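Hydroxyethylphosphonate dioxygenase (Streptomyces albus, PDB 6B9R) probably uses a non-haem iron centre and dioxygen to cleave 2-hydroxyethylphosphonate, giving hydroxymethylphosphonate. Local coordinates at residues Y320-L333 / L345-P359. Numbering follows the deposited sequence.
Sequences YPGPDAPAYRFTQL and LAVDVLTARPDAPLP
Tyr-328 sends its phenol across to the loop that follows strand 345-349, where its OH donates a short bond to Ala-356 O at 2.5 Å. The acceptor lies in the ring plane, at the edge, while the hydroxyl is tilted from the carbonyl plane of Ala-356. With CG anti to the carbonyl carbon (chi1 -43°), the ring stands beside Val-349, and Leu-358 CD2 packs 3.5 Å from Tyr-328 CE2. Ala-327 CB sits over the centre of one ring face and also presses on Ala-356 CB at 3.4 Å, tighter than usual for two carbons; here the small methyls of alanine suit the fit. Phe-330, two residues along and so back on the same side of the sheet, lies alongside Val-347, whose CG2 meets the ring edge in plane and whose CG1 is 3.7 Å from Phe-330 CE1.

On the other side, charged side chains suit a less buried surface. Arg-329, bent at chi2 and chi3, brings NH2 2.8 Å from Asp-348 OD2 in a salt bridge, with NE adding a weak bond to the same oxygen; the guanidinium and carboxylate planes stand 47° apart. Beneath them the hairpin strands, neighbours in a seven-stranded antiparallel sheet, pair through Arg-329 with Asp-348 and Thr-331 with Ala-346. At the end Ala-327 O accepts from both Leu-350 N and Thr-351 N; Ala-327 and Tyr-328 form a classic beta bulge opposite Tyr-320.

Farther out, Leu-250 of the second subunit packs on Phe-330, Leu-345 and Leu-358. The apolar side packs both on its own loop and on that subunit, while the buried phenol, also hydrogen-bonded to Leu-406 N, links the loop to strand 403-407, which probably helps to hold the loop in place.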
loop_
_atom_site.group_PDB
_atom_site.type_symbol
_atom_site.label_atom_id
_atom_site.label_comp_id
_atom_site.label_asym_id
_atom_site.label_seq_id
_atom_site.Cartn_x
_atom_site.Cartn_y
_atom_site.Cartn_z
ATOM N N TYR A 320 -29.185 -10.089 11.243
ATOM C CA TYR A 320 -28.085 -11.042 11.344
ATOM C C TYR A 320 -28.283 -11.892 12.592
ATOM O O TYR A 320 -28.509 -11.342 13.679
ATOM C CB TYR A 320 -26.726 -10.322 11.395
ATOM C CG TYR A 320 -25.567 -11.290 11.377
ATOM C CD1 TYR A 320 -25.119 -11.884 12.547
ATOM C CD2 TYR A 320 -24.951 -11.638 10.185
ATOM C CE1 TYR A 320 -24.072 -12.797 12.534
ATOM C CE2 TYR A 320 -23.899 -12.546 10.159
ATOM C CZ TYR A 320 -23.467 -13.121 11.333
ATOM O OH TYR A 320 -22.427 -14.022 11.303
ATOM N N PRO A 321 -28.166 -13.228 12.494
ATOM C CA PRO A 321 -27.750 -13.941 11.279
ATOM C C PRO A 321 -28.884 -14.134 10.287
ATOM O O PRO A 321 -28.672 -14.611 9.182
ATOM C CB PRO A 321 -27.273 -15.288 11.814
ATOM C CG PRO A 321 -28.120 -15.509 13.029
ATOM C CD PRO A 321 -28.355 -14.145 13.633
ATOM N N GLY A 322 -30.083 -13.748 10.683
ATOM C CA GLY A 322 -31.226 -13.857 9.807
ATOM C C GLY A 322 -32.503 -13.499 10.530
ATOM O O GLY A 322 -32.538 -13.364 11.756
ATOM N N PRO A 323 -33.587 -13.335 9.773
ATOM C CA PRO A 323 -34.846 -12.871 10.383
ATOM C C PRO A 323 -35.500 -13.880 11.311
ATOM O O PRO A 323 -36.322 -13.474 12.139
ATOM C CB PRO A 323 -35.741 -12.569 9.168
ATOM C CG PRO A 323 -35.158 -13.376 8.032
ATOM C CD PRO A 323 -33.657 -13.420 8.305
ATOM N N ASP A 324 -35.187 -15.173 11.204
ATOM C CA ASP A 324 -35.842 -16.137 12.082
ATOM C C ASP A 324 -35.465 -15.903 13.541
ATOM O O ASP A 324 -36.328 -15.966 14.426
ATOM C CB ASP A 324 -35.509 -17.564 11.647
ATOM C CG ASP A 324 -36.160 -17.945 10.323
ATOM O OD1 ASP A 324 -36.921 -17.128 9.752
ATOM O OD2 ASP A 324 -35.901 -19.069 9.844
ATOM N N ALA A 325 -34.193 -15.605 13.814
ATOM C CA ALA A 325 -33.724 -15.305 15.171
ATOM C C ALA A 325 -32.657 -14.221 15.097
ATOM O O ALA A 325 -31.451 -14.496 15.160
ATOM C CB ALA A 325 -33.194 -16.563 15.862
ATOM N N PRO A 326 -33.068 -12.960 14.976
ATOM C CA PRO A 326 -32.094 -11.891 14.709
ATOM C C PRO A 326 -31.370 -11.508 15.986
ATOM O O PRO A 326 -31.991 -11.327 17.036
ATOM C CB PRO A 326 -32.960 -10.737 14.194
ATOM C CG PRO A 326 -34.276 -10.949 14.874
ATOM C CD PRO A 326 -34.452 -12.451 15.023
ATOM N N ALA A 327 -30.047 -11.412 15.894
ATOM C CA ALA A 327 -29.255 -10.856 16.980
ATOM C C ALA A 327 -28.960 -9.383 16.769
ATOM O O ALA A 327 -28.864 -8.624 17.742
ATOM C CB ALA A 327 -27.936 -11.624 17.122
ATOM N N TYR A 328 -28.796 -8.973 15.517
ATOM C CA TYR A 328 -28.488 -7.596 15.174
ATOM C C TYR A 328 -29.338 -7.201 13.984
ATOM O O TYR A 328 -29.681 -8.041 13.148
ATOM C CB TYR A 328 -27.001 -7.395 14.779
ATOM C CG TYR A 328 -26.025 -8.116 15.668
ATOM C CD1 TYR A 328 -25.893 -7.770 17.003
ATOM C CD2 TYR A 328 -25.230 -9.140 15.170
ATOM C CE1 TYR A 328 -24.996 -8.442 17.827
ATOM C CE2 TYR A 328 -24.322 -9.802 15.973
ATOM C CZ TYR A 328 -24.202 -9.441 17.295
ATOM O OH TYR A 328 -23.312 -10.103 18.098
ATOM N N ARG A 329 -29.642 -5.914 13.891
ATOM C CA ARG A 329 -30.251 -5.365 12.685
ATOM C C ARG A 329 -29.299 -4.308 12.155
ATOM O O ARG A 329 -28.944 -3.371 12.879
ATOM C CB ARG A 329 -31.641 -4.784 12.965
ATOM C CG ARG A 329 -32.514 -4.657 11.708
ATOM C CD ARG A 329 -32.183 -3.396 10.920
ATOM N NE ARG A 329 -32.415 -2.200 11.729
ATOM C CZ ARG A 329 -33.578 -1.563 11.841
ATOM N NH1 ARG A 329 -34.666 -1.982 11.184
ATOM N NH2 ARG A 329 -33.654 -0.488 12.613
ATOM N N PHE A 330 -28.852 -4.481 10.918
ATOM C CA PHE A 330 -27.888 -3.567 10.325
ATOM C C PHE A 330 -28.583 -2.600 9.381
ATOM O O PHE A 330 -29.532 -2.976 8.688
ATOM C CB PHE A 330 -26.811 -4.316 9.543
ATOM C CG PHE A 330 -25.987 -5.271 10.360
ATOM C CD1 PHE A 330 -25.260 -4.839 11.461
ATOM C CD2 PHE A 330 -25.889 -6.599 9.983
ATOM C CE1 PHE A 330 -24.470 -5.737 12.189
ATOM C CE2 PHE A 330 -25.103 -7.492 10.705
ATOM C CZ PHE A 330 -24.401 -7.056 11.812
ATOM N N THR A 331 -28.079 -1.364 9.340
ATOM C CA THR A 331 -28.472 -0.363 8.360
ATOM C C THR A 331 -27.210 0.101 7.643
ATOM O O THR A 331 -26.226 0.469 8.295
ATOM C CB THR A 331 -29.179 0.826 9.020
ATOM O OG1 THR A 331 -30.348 0.372 9.719
ATOM C CG2 THR A 331 -29.615 1.842 7.967
ATOM N N GLN A 332 -27.233 0.068 6.311
ATOM C CA GLN A 332 -26.062 0.435 5.515
ATOM C C GLN A 332 -25.981 1.951 5.377
ATOM O O GLN A 332 -26.931 2.591 4.908
ATOM C CB GLN A 332 -26.129 -0.232 4.139
ATOM C CG GLN A 332 -25.047 0.228 3.143
ATOM C CD GLN A 332 -25.322 -0.243 1.712
ATOM O OE1 GLN A 332 -25.709 -1.392 1.485
ATOM N NE2 GLN A 332 -25.137 0.655 0.741
ATOM N N LEU A 333 -24.855 2.530 5.799
ATOM C CA LEU A 333 -24.672 3.966 5.749
ATOM C C LEU A 333 -23.797 4.320 4.545
ATOM O O LEU A 333 -23.474 3.468 3.709
ATOM C CB LEU A 333 -24.103 4.465 7.086
ATOM C CG LEU A 333 -24.859 3.915 8.307
ATOM C CD1 LEU A 333 -24.173 4.333 9.614
ATOM C CD2 LEU A 333 -26.324 4.372 8.269
ATOM N N LEU A 345 -22.021 1.143 9.142
ATOM C CA LEU A 345 -23.258 0.517 9.587
ATOM C C LEU A 345 -23.802 1.167 10.846
ATOM O O LEU A 345 -23.049 1.505 11.763
ATOM C CB LEU A 345 -23.061 -0.975 9.876
ATOM C CG LEU A 345 -22.635 -1.835 8.687
ATOM C CD1 LEU A 345 -22.155 -3.207 9.175
ATOM C CD2 LEU A 345 -23.781 -1.980 7.713
ATOM N N ALA A 346 -25.127 1.312 10.894
ATOM C CA ALA A 346 -25.825 1.458 12.159
ATOM C C ALA A 346 -26.222 0.056 12.603
ATOM O O ALA A 346 -26.769 -0.717 11.811
ATOM C CB ALA A 346 -27.059 2.360 12.020
ATOM N N VAL A 347 -25.918 -0.283 13.851
ATOM C CA VAL A 347 -26.117 -1.632 14.362
ATOM C C VAL A 347 -27.085 -1.562 15.527
ATOM O O VAL A 347 -26.759 -0.991 16.576
ATOM C CB VAL A 347 -24.795 -2.275 14.810
ATOM C CG1 VAL A 347 -25.047 -3.712 15.287
ATOM C CG2 VAL A 347 -23.758 -2.215 13.686
ATOM N N ASP A 348 -28.266 -2.157 15.364
ATOM C CA ASP A 348 -29.168 -2.367 16.487
ATOM C C ASP A 348 -28.812 -3.703 17.110
ATOM O O ASP A 348 -28.922 -4.745 16.453
ATOM C CB ASP A 348 -30.632 -2.349 16.050
ATOM C CG ASP A 348 -31.083 -0.979 15.619
ATOM O OD1 ASP A 348 -30.731 -0.003 16.309
ATOM O OD2 ASP A 348 -31.775 -0.873 14.588
ATOM N N VAL A 349 -28.355 -3.668 18.356
ATOM C CA VAL A 349 -27.983 -4.881 19.071
ATOM C C VAL A 349 -29.232 -5.369 19.785
ATOM O O VAL A 349 -29.728 -4.711 20.704
ATOM C CB VAL A 349 -26.834 -4.635 20.051
ATOM C CG1 VAL A 349 -26.484 -5.936 20.785
ATOM C CG2 VAL A 349 -25.613 -4.103 19.297
ATOM N N LEU A 350 -29.752 -6.513 19.344
ATOM C CA LEU A 350 -31.035 -7.019 19.814
ATOM C C LEU A 350 -30.889 -8.128 20.837
ATOM O O LEU A 350 -31.710 -8.228 21.757
ATOM C CB LEU A 350 -31.861 -7.536 18.629
ATOM C CG LEU A 350 -32.052 -6.528 17.486
ATOM C CD1 LEU A 350 -32.730 -7.181 16.295
ATOM C CD2 LEU A 350 -32.825 -5.302 17.965
ATOM N N THR A 351 -29.858 -8.950 20.707
ATOM C CA THR A 351 -29.710 -10.103 21.576
ATOM C C THR A 351 -29.144 -9.688 22.927
ATOM O O THR A 351 -28.283 -8.806 23.025
ATOM C CB THR A 351 -28.811 -11.157 20.923
ATOM O OG1 THR A 351 -28.620 -12.251 21.830
ATOM C CG2 THR A 351 -27.455 -10.566 20.541
ATOM N N ALA A 352 -29.660 -10.327 23.968
ATOM C CA ALA A 352 -29.153 -10.233 25.327
ATOM C C ALA A 352 -28.124 -11.308 25.641
ATOM O O ALA A 352 -27.633 -11.362 26.770
ATOM C CB ALA A 352 -30.314 -10.336 26.326
ATOM N N ARG A 353 -27.808 -12.172 24.687
ATOM C CA ARG A 353 -26.852 -13.249 24.889
ATOM C C ARG A 353 -25.598 -13.017 24.057
ATOM O O ARG A 353 -25.637 -12.318 23.040
ATOM C CB ARG A 353 -27.481 -14.596 24.507
ATOM N N PRO A 354 -24.443 -13.583 24.465
ATOM C CA PRO A 354 -23.238 -13.545 23.625
ATOM C C PRO A 354 -23.223 -14.643 22.565
ATOM O O PRO A 354 -22.215 -15.322 22.363
ATOM C CB PRO A 354 -22.113 -13.739 24.643
ATOM C CG PRO A 354 -22.728 -14.600 25.691
ATOM C CD PRO A 354 -24.186 -14.217 25.769
ATOM N N ASP A 355 -24.353 -14.826 21.891
ATOM C CA ASP A 355 -24.549 -15.980 21.031
ATOM C C ASP A 355 -24.316 -15.683 19.558
ATOM O O ASP A 355 -24.497 -16.584 18.732
ATOM C CB ASP A 355 -25.962 -16.563 21.236
ATOM C CG ASP A 355 -27.071 -15.543 20.998
ATOM O OD1 ASP A 355 -26.773 -14.360 20.713
ATOM O OD2 ASP A 355 -28.256 -15.938 21.094
ATOM N N ALA A 356 -23.900 -14.467 19.202
ATOM C CA ALA A 356 -23.772 -14.069 17.799
ATOM C C ALA A 356 -22.408 -13.456 17.522
ATOM O O ALA A 356 -22.292 -12.250 17.265
ATOM C CB ALA A 356 -24.876 -13.090 17.407
ATOM N N PRO A 357 -21.353 -14.262 17.526
ATOM C CA PRO A 357 -20.045 -13.727 17.135
ATOM C C PRO A 357 -20.093 -13.216 15.702
ATOM O O PRO A 357 -20.653 -13.858 14.811
ATOM C CB PRO A 357 -19.106 -14.929 17.291
ATOM C CG PRO A 357 -19.989 -16.118 17.180
ATOM C CD PRO A 357 -21.310 -15.713 17.787
ATOM N N LEU A 358 -19.531 -12.050 15.493
ATOM C CA LEU A 358 -19.441 -11.532 14.136
ATOM C C LEU A 358 -18.265 -12.179 13.411
ATOM O O LEU A 358 -17.219 -12.422 14.023
ATOM C CB LEU A 358 -19.272 -10.013 14.153
ATOM C CG LEU A 358 -20.522 -9.263 14.615
ATOM C CD1 LEU A 358 -20.297 -7.763 14.584
ATOM C CD2 LEU A 358 -21.661 -9.652 13.690
ATOM N N PRO A 359 -18.411 -12.480 12.124
ATOM C CA PRO A 359 -17.291 -13.047 11.362
ATOM C C PRO A 359 -16.099 -12.111 11.400
ATOM O O PRO A 359 -16.256 -10.888 11.261
ATOM C CB PRO A 359 -17.851 -13.174 9.934
ATOM C CG PRO A 359 -19.334 -13.194 10.105
ATOM C CD PRO A 359 -19.624 -12.326 11.304
HETATM O O HOH W 1 -24.063 -11.860 20.841
#